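Local coordinates for sugar fermentation stimulation protein homolog (Pyrococcus furiosus, PDB 4DA2) that probably binds DNA, joining an OB-fold domain to a PD-(D/E)xK nuclease-type domain that holds calcium ions in this crystal, at residues Arg82-Ala87 against Thr132-Leu137; Glu45-Gly50 against Leu68-His73. The protein carries 1 engineered substitution. All coordinates share one frame; numbering follows the deposited sequence.

Interaction 1: residues Arg82-Ala87 against Thr132-Leu137. With CA (calcium ion), chain C.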
ATOM      1  N   ARG A  82       0.387  -6.197   3.056  1.00 15.09           N
ATOM      2  CA  ARG A  82       0.464  -6.474   4.483  1.00 14.52           C
ATOM      3  C   ARG A  82       1.575  -5.673   5.165  1.00 13.60           C
ATOM      4  O   ARG A  82       1.334  -5.088   6.242  1.00 15.43           O
ATOM      5  CB  ARG A  82       0.647  -7.962   4.783  1.00 24.95           C
ATOM      6  CG  ARG A  82      -0.542  -8.828   4.510  1.00 30.04           C
ATOM      7  CD  ARG A  82      -0.157 -10.280   4.740  1.00 59.41           C
ATOM      8  NE  ARG A  82      -1.280 -11.200   4.589  1.00 73.34           N
ATOM      9  CZ  ARG A  82      -1.154 -12.507   4.373  1.00 58.79           C
ATOM     10  NH1 ARG A  82       0.052 -13.055   4.261  1.00 62.05           N
ATOM     11  NH2 ARG A  82      -2.239 -13.267   4.257  1.00 48.96           N
ATOM     12  N   LEU A  83       2.757  -5.618   4.545  1.00 16.69           N
ATOM     13  CA  LEU A  83       3.864  -4.856   5.057  1.00 17.30           C
ATOM     14  C   LEU A  83       3.510  -3.366   5.015  1.00 10.90           C
ATOM     15  O   LEU A  83       3.767  -2.644   5.975  1.00 14.21           O
ATOM     16  CB  LEU A  83       5.149  -5.127   4.253  1.00 12.81           C
ATOM     17  CG  LEU A  83       6.424  -4.446   4.746  1.00 13.39           C
ATOM     18  CD1 LEU A  83       6.626  -4.526   6.269  1.00 15.39           C
ATOM     19  CD2 LEU A  83       7.673  -5.009   4.016  1.00 10.94           C
ATOM     20  N   GLN A  84       2.975  -2.912   3.884  1.00 11.73           N
ATOM     21  CA  GLN A  84       2.501  -1.503   3.772  1.00 10.23           C
ATOM     22  C   GLN A  84       1.559  -1.179   4.932  1.00 11.93           C
ATOM     23  O   GLN A  84       1.707  -0.140   5.590  1.00 13.88           O
ATOM     24  CB  GLN A  84       1.789  -1.279   2.440  1.00 11.35           C
ATOM     25  CG  GLN A  84       2.707  -1.236   1.230  1.00  9.68           C
ATOM     26  CD  GLN A  84       1.893  -1.017  -0.053  1.00 10.30           C
ATOM     27  OE1 GLN A  84       0.721  -0.644   0.017  1.00 15.26           O
ATOM     28  NE2 GLN A  84       2.507  -1.203  -1.200  1.00 14.80           N
ATOM     29  N   GLY A  85       0.603  -2.068   5.193  1.00 14.53           N
ATOM     30  CA  GLY A  85      -0.326  -1.897   6.301  1.00 16.50           C
ATOM     31  C   GLY A  85       0.382  -1.844   7.652  1.00 17.65           C
ATOM     32  O   GLY A  85       0.033  -1.032   8.499  1.00 18.10           O
ATOM     33  N   LYS A  86       1.399  -2.679   7.850  1.00 15.63           N
ATOM     34  CA  LYS A  86       2.150  -2.696   9.126  1.00 12.18           C
ATOM     35  C   LYS A  86       2.883  -1.356   9.295  1.00 15.68           C
ATOM     36  O   LYS A  86       2.939  -0.812  10.408  1.00 16.52           O
ATOM     37  CB  LYS A  86       3.158  -3.849   9.177  1.00 14.86           C
ATOM     38  CG  LYS A  86       2.531  -5.229   9.369  1.00 21.01           C
ATOM     39  CD  LYS A  86       3.600  -6.221   9.819  1.00 40.54           C
ATOM     40  CE  LYS A  86       3.015  -7.594  10.145  1.00 38.34           C
ATOM     41  NZ  LYS A  86       3.043  -8.484   8.961  1.00 56.56           N
ATOM     42  N   ALA A  87       3.406  -0.834   8.180  1.00 14.63           N
ATOM     43  CA  ALA A  87       4.087   0.479   8.141  1.00 16.78           C
ATOM     44  C   ALA A  87       3.087   1.586   8.518  1.00 14.29           C
ATOM     45  O   ALA A  87       3.370   2.437   9.372  1.00 15.61           O
ATOM     46  CB  ALA A  87       4.662   0.740   6.776  1.00 13.78           C
ATOM     47  N   THR A 132      -6.546   2.077   3.259  1.00 12.21           N
ATOM     48  CA  THR A 132      -5.211   2.324   2.715  1.00 12.46           C
ATOM     49  C   THR A 132      -5.065   1.585   1.395  1.00 15.09           C
ATOM     50  O   THR A 132      -5.568   0.453   1.252  1.00 16.67           O
ATOM     51  CB  THR A 132      -4.079   1.970   3.707  1.00 17.85           C
ATOM     52  OG1 THR A 132      -4.135   0.570   4.010  1.00 24.79           O
ATOM     53  CG2 THR A 132      -4.239   2.761   4.998  1.00 19.36           C
ATOM     54  N   LYS A 133      -4.466   2.238   0.402  1.00 13.78           N
ATOM     55  CA  LYS A 133      -4.231   1.578  -0.907  1.00 13.01           C
ATOM     56  C   LYS A 133      -2.771   1.617  -1.349  1.00 15.88           C
ATOM     57  O   LYS A 133      -2.083   2.589  -1.099  1.00 13.97           O
ATOM     58  CB  LYS A 133      -5.086   2.228  -1.991  1.00 13.83           C
ATOM     59  CG  LYS A 133      -6.589   2.152  -1.695  1.00 24.34           C
ATOM     60  CD  LYS A 133      -7.270   1.169  -2.584  1.00 32.69           C
ATOM     61  CE  LYS A 133      -8.719   0.935  -2.184  1.00 26.41           C
ATOM     62  NZ  LYS A 133      -8.784  -0.393  -1.498  1.00 28.11           N
ATOM     63  N   SER A 134      -2.321   0.544  -2.004  1.00 14.45           N
ATOM     64  CA  SER A 134      -0.973   0.505  -2.561  1.00 10.93           C
ATOM     65  C   SER A 134      -0.859   1.441  -3.759  1.00 10.16           C
ATOM     66  O   SER A 134      -1.686   1.386  -4.681  1.00 16.69           O
ATOM     67  CB  SER A 134      -0.634  -0.907  -3.008  1.00 11.26           C
ATOM     68  OG  SER A 134       0.679  -0.955  -3.579  1.00 16.21           O
ATOM     69  N   ALA A 135       0.177   2.276  -3.752  1.00 10.51           N
ATOM     70  CA  ALA A 135       0.470   3.143  -4.903  1.00 11.14           C
ATOM     71  C   ALA A 135       1.914   3.018  -5.333  1.00 12.93           C
ATOM     72  O   ALA A 135       2.767   3.837  -4.972  1.00 12.90           O
ATOM     73  CB  ALA A 135       0.121   4.610  -4.585  1.00 13.21           C
ATOM     74  N   VAL A 136       2.208   1.964  -6.078  1.00 15.99           N
ATOM     75  CA  VAL A 136       3.604   1.672  -6.425  1.00 14.68           C
ATOM     76  C   VAL A 136       3.844   1.700  -7.944  1.00 16.19           C
ATOM     77  O   VAL A 136       4.857   1.157  -8.444  1.00 20.74           O
ATOM     78  CB  VAL A 136       4.148   0.377  -5.737  1.00 17.65           C
ATOM     79  CG1 VAL A 136       4.218   0.590  -4.197  1.00 18.67           C
ATOM     80  CG2 VAL A 136       3.296  -0.855  -6.082  1.00 13.78           C
ATOM     81  N   LEU A 137       2.921   2.328  -8.666  1.00 15.98           N
ATOM     82  CA  LEU A 137       3.100   2.580 -10.094  1.00 15.83           C
ATOM     83  C   LEU A 137       3.724   3.963 -10.263  1.00 24.10           C
ATOM     84  O   LEU A 137       3.205   4.948  -9.737  1.00 16.95           O
ATOM     85  CB  LEU A 137       1.759   2.488 -10.829  1.00 13.54           C
ATOM     86  CG  LEU A 137       1.786   2.757 -12.344  1.00 14.28           C
ATOM     87  CD1 LEU A 137       2.532   1.666 -13.121  1.00 24.58           C
ATOM     88  CD2 LEU A 137       0.397   2.982 -12.912  1.00 26.60           C
TER
HETATM   89 CA    CA C 301      -6.558  -1.625   1.785  1.00 14.23          CA
HETATM   90  O   HOH W   1      -6.765  -1.938  -0.603  1.00 24.85           O
HETATM   91  O   HOH W   2      -7.722  -3.934   1.440  1.00 29.13           O
HETATM   92  O   HOH W   3      -4.722  -2.554   3.139  1.00 31.04           O
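Gln84 reaches from the helix to Ser134 on the strand and donates a hydrogen bond from NE2 to OG, 3.0 Å long and nearly straight at 166°. The hydroxyl oxygen lies within 5° of the plane of the amide, which therefore meets it in line with an N-H. Beyond CG the glutamine chain runs fully extended (chi2 180°), carrying the amide from the helix to the strand. The same nitrogen also donates to Ile78 O, and these two bonds together fix the rotation of the buried amide. Its other branch, OE1, lies against CA and CB of Ser134, 3.3 Å from Ser134 CA, while Val136 CG1 packs against NE2 of Gln84 at 3.9 Å. The strand belongs to the PD-(D/E)xK core, Lys133 probably being the lysine of the motif: two residues before Ser134 on the same strand, Thr132 O coordinates a calcium ion at 2.4 Å, a site that Asp118 and Glu131 share. Lys133, whose CB points away from the helix, bends at chi2 and chi4 to bring NZ within 2.7 Å of water 1, itself a ligand of the metal. NZ also hydrogen-bonds Glu131 OE2 and His156 ND1.

Interaction 2: residues Glu45-Gly50 against Leu68-His73; sequences EFMIPG and LGFEDH
Phe46 sets its CB above one face of the Phe70 ring, 3.8 Å from the ring centroid and 17° off the normal, a CH-pi contact displaced toward the rim at CD2. CG of Phe46 follows, 3.9 Å from Phe70 CD2. With CG beside its own backbone N (chi1 -74°), the ring is carried back toward the strand, where Phe46 CD1 packs 3.5 Å from Phe70 CB and CE1 skirts the same carbon. The tip, Phe46 CZ, comes to 4.4 Å from Asp72 OD2, which lies at the edge of the ring near its plane; that carboxylate is engaged in a salt bridge with Arg138. The two rings are nearly parallel, with planes at 18°, but slid so far apart that they barely overlap, their centroids 5.4 Å from each other. Elsewhere on the Phe70 rim, CE1 touches Phe46 O at 3.2 Å. Met47, bent at chi2, stands its SD obliquely 5.3 Å from the Phe70 centroid, a Met-aromatic contact, and its CE packs against Phe70 CE2. An alanine in place of Phe70 would probably leave Phe46 CB and the Met47 methyl without their aromatic partner and free the loop to shift. Met47 is the centre of an inverse gamma turn, and Phe70 follows a classic beta bulge in which Leu68 and Gly69 both face Tyr54; aromatic packing thus fastens the loop between strands 31-36 and 52-57 onto strand 65-72 of the OB fold.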
ATOM      1  N   GLU A  45       5.550  -3.532 -14.362  1.00 26.57           N
ATOM      2  CA  GLU A  45       6.900  -2.980 -14.412  1.00 28.28           C
ATOM      3  C   GLU A  45       7.907  -3.665 -13.457  1.00 30.78           C
ATOM      4  O   GLU A  45       9.122  -3.580 -13.663  1.00 28.55           O
ATOM      5  CB  GLU A  45       6.883  -1.455 -14.307  1.00 36.90           C
ATOM      6  CG  GLU A  45       6.191  -0.833 -15.529  1.00 38.44           C
ATOM      7  CD  GLU A  45       5.979   0.671 -15.432  1.00 45.25           C
ATOM      8  OE1 GLU A  45       6.769   1.359 -14.752  1.00157.26           O
ATOM      9  OE2 GLU A  45       5.019   1.164 -16.060  1.00 62.41           O
ATOM     10  N   PHE A  46       7.393  -4.380 -12.457  1.00 21.19           N
ATOM     11  CA  PHE A  46       8.237  -5.066 -11.478  1.00 17.53           C
ATOM     12  C   PHE A  46       8.406  -6.545 -11.788  1.00 20.28           C
ATOM     13  O   PHE A  46       9.503  -7.081 -11.596  1.00 23.35           O
ATOM     14  CB  PHE A  46       7.683  -4.950 -10.045  1.00 18.03           C
ATOM     15  CG  PHE A  46       7.876  -3.577  -9.423  1.00 18.60           C
ATOM     16  CD1 PHE A  46       9.155  -3.024  -9.309  1.00 21.84           C
ATOM     17  CD2 PHE A  46       6.780  -2.842  -8.988  1.00 37.53           C
ATOM     18  CE1 PHE A  46       9.337  -1.753  -8.745  1.00 32.96           C
ATOM     19  CE2 PHE A  46       6.945  -1.570  -8.429  1.00 26.85           C
ATOM     20  CZ  PHE A  46       8.224  -1.028  -8.306  1.00 27.85           C
ATOM     21  N   MET A  47       7.307  -7.192 -12.205  1.00 22.61           N
ATOM     22  CA  MET A  47       7.234  -8.652 -12.398  1.00 20.14           C
ATOM     23  C   MET A  47       7.829  -9.023 -13.738  1.00 25.94           C
ATOM     24  O   MET A  47       7.103  -9.473 -14.630  1.00 26.30           O
ATOM     25  CB  MET A  47       5.778  -9.126 -12.372  1.00 22.23           C
ATOM     26  CG  MET A  47       4.992  -8.713 -11.153  1.00 25.71           C
ATOM     27  SD  MET A  47       5.264  -9.868  -9.818  1.00 28.25           S
ATOM     28  CE  MET A  47       4.563  -8.996  -8.410  1.00 34.07           C
ATOM     29  N   ILE A  48       9.141  -8.822 -13.870  1.00 28.87           N
ATOM     30  CA  ILE A  48       9.870  -9.060 -15.122  1.00 18.50           C
ATOM     31  C   ILE A  48      10.960 -10.088 -14.824  1.00 21.55           C
ATOM     32  O   ILE A  48      11.738  -9.914 -13.882  1.00 19.63           O
ATOM     33  CB  ILE A  48      10.514  -7.734 -15.674  1.00 27.31           C
ATOM     34  CG1 ILE A  48       9.438  -6.671 -15.955  1.00 29.40           C
ATOM     35  CG2 ILE A  48      11.420  -7.992 -16.914  1.00 26.85           C
ATOM     36  CD1 ILE A  48       8.670  -6.856 -17.233  1.00 32.79           C
ATOM     37  N   PRO A  49      11.012 -11.181 -15.615  1.00 31.56           N
ATOM     38  CA  PRO A  49      12.061 -12.188 -15.389  1.00 27.40           C
ATOM     39  C   PRO A  49      13.461 -11.560 -15.332  1.00 14.37           C
ATOM     40  O   PRO A  49      13.824 -10.749 -16.211  1.00 23.39           O
ATOM     41  CB  PRO A  49      11.904 -13.141 -16.585  1.00 27.71           C
ATOM     42  CG  PRO A  49      10.440 -13.039 -16.953  1.00 22.31           C
ATOM     43  CD  PRO A  49      10.067 -11.582 -16.677  1.00 21.65           C
ATOM     44  N   GLY A  50      14.212 -11.864 -14.280  1.00 19.02           N
ATOM     45  CA  GLY A  50      15.577 -11.362 -14.129  1.00 27.13           C
ATOM     46  C   GLY A  50      15.721 -10.219 -13.130  1.00 12.05           C
ATOM     47  O   GLY A  50      16.834  -9.931 -12.661  1.00 29.86           O
ATOM     48  N   LEU A  68       8.432  -9.427  -0.788  1.00 15.99           N
ATOM     49  CA  LEU A  68       8.042  -8.147  -0.187  1.00 13.39           C
ATOM     50  C   LEU A  68       8.122  -6.957  -1.115  1.00 18.31           C
ATOM     51  O   LEU A  68       7.380  -5.989  -0.938  1.00 17.14           O
ATOM     52  CB  LEU A  68       8.872  -7.823   1.051  1.00 18.59           C
ATOM     53  CG  LEU A  68       8.823  -8.825   2.200  1.00 17.02           C
ATOM     54  CD1 LEU A  68       9.823  -8.354   3.199  1.00 14.71           C
ATOM     55  CD2 LEU A  68       7.402  -8.912   2.785  1.00 19.54           C
ATOM     56  N   GLY A  69       9.065  -7.017  -2.046  1.00 15.72           N
ATOM     57  CA  GLY A  69       9.392  -5.910  -2.903  1.00 13.15           C
ATOM     58  C   GLY A  69      10.454  -6.167  -3.955  1.00 14.81           C
ATOM     59  O   GLY A  69      10.953  -7.283  -4.110  1.00 15.48           O
ATOM     60  N   PHE A  70      10.815  -5.096  -4.659  1.00 18.73           N
ATOM     61  CA  PHE A  70      11.771  -5.154  -5.741  1.00 19.15           C
ATOM     62  C   PHE A  70      12.807  -4.038  -5.629  1.00 18.15           C
ATOM     63  O   PHE A  70      12.555  -2.962  -5.077  1.00 13.84           O
ATOM     64  CB  PHE A  70      11.052  -5.032  -7.089  1.00 15.81           C
ATOM     65  CG  PHE A  70      10.272  -6.264  -7.479  1.00 13.71           C
ATOM     66  CD1 PHE A  70      10.843  -7.202  -8.333  1.00 19.38           C
ATOM     67  CD2 PHE A  70       8.973  -6.483  -7.008  1.00 14.73           C
ATOM     68  CE1 PHE A  70      10.146  -8.355  -8.709  1.00 22.47           C
ATOM     69  CE2 PHE A  70       8.257  -7.641  -7.392  1.00 22.02           C
ATOM     70  CZ  PHE A  70       8.849  -8.562  -8.245  1.00 18.85           C
ATOM     71  N   GLU A  71      13.973  -4.294  -6.199  1.00 19.47           N
ATOM     72  CA  GLU A  71      15.020  -3.294  -6.234  1.00 16.29           C
ATOM     73  C   GLU A  71      14.489  -2.159  -7.072  1.00 17.92           C
ATOM     74  O   GLU A  71      13.878  -2.375  -8.127  1.00 21.68           O
ATOM     75  CB  GLU A  71      16.296  -3.902  -6.869  1.00 20.11           C
ATOM     76  CG  GLU A  71      17.513  -2.954  -6.926  1.00 30.28           C
ATOM     77  CD  GLU A  71      17.456  -1.901  -8.042  1.00 35.87           C
ATOM     78  OE1 GLU A  71      16.745  -2.120  -9.053  1.00 39.63           O
ATOM     79  OE2 GLU A  71      18.142  -0.848  -7.899  1.00 35.52           O
ATOM     80  N   ASP A  72      14.721  -0.941  -6.602  1.00 16.48           N
ATOM     81  CA  ASP A  72      14.209   0.227  -7.304  1.00 20.99           C
ATOM     82  C   ASP A  72      15.124   1.366  -6.919  1.00 18.04           C
ATOM     83  O   ASP A  72      15.173   1.766  -5.750  1.00 18.44           O
ATOM     84  CB  ASP A  72      12.749   0.518  -6.906  1.00 11.48           C
ATOM     85  CG  ASP A  72      12.097   1.579  -7.765  1.00 28.70           C
ATOM     86  OD1 ASP A  72      12.585   1.828  -8.881  1.00 28.06           O
ATOM     87  OD2 ASP A  72      11.063   2.145  -7.347  1.00 23.27           O
ATOM     88  N   HIS A  73      15.900   1.827  -7.904  1.00 20.33           N
ATOM     89  CA  HIS A  73      16.812   2.947  -7.720  1.00 24.74           C
ATOM     90  C   HIS A  73      17.722   2.810  -6.488  1.00 22.29           C
ATOM     91  O   HIS A  73      18.006   3.784  -5.787  1.00 20.74           O
ATOM     92  CB  HIS A  73      16.027   4.269  -7.758  1.00 27.20           C
ATOM     93  CG  HIS A  73      15.291   4.470  -9.049  1.00 93.57           C
ATOM     94  ND1 HIS A  73      15.890   4.290 -10.280  1.00 60.19           N
ATOM     95  CD2 HIS A  73      14.003   4.797  -9.301  1.00 29.74           C
ATOM     96  CE1 HIS A  73      15.004   4.511 -11.235  1.00 57.54           C
ATOM     97  NE2 HIS A  73      13.853   4.825 -10.668  1.00 61.48           N
TER

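In the fold
Interaction 2 closes before interaction 1 opens, so the two follow one another in series along the chain, and their centres lie about 16 Å apart. Interaction 2 belongs to the N-terminal OB domain and its β-sheet; interaction 1 sits close to the centre of the molecule, where helix 81-93 meets strand 127-139 in the mixed sheet of the PD-(D/E)xK domain. Strand 75-78 leads from one to the other. The domains also meet directly: Val136 O lies 3.4 Å from Phe46 CE2, and Leu83 CD2 packs 4.1 Å from Leu68 CD1. Strand 127-139 therefore carries two calcium ligands, Glu131 and Thr132, and, a few residues on, part of the interface with the OB domain.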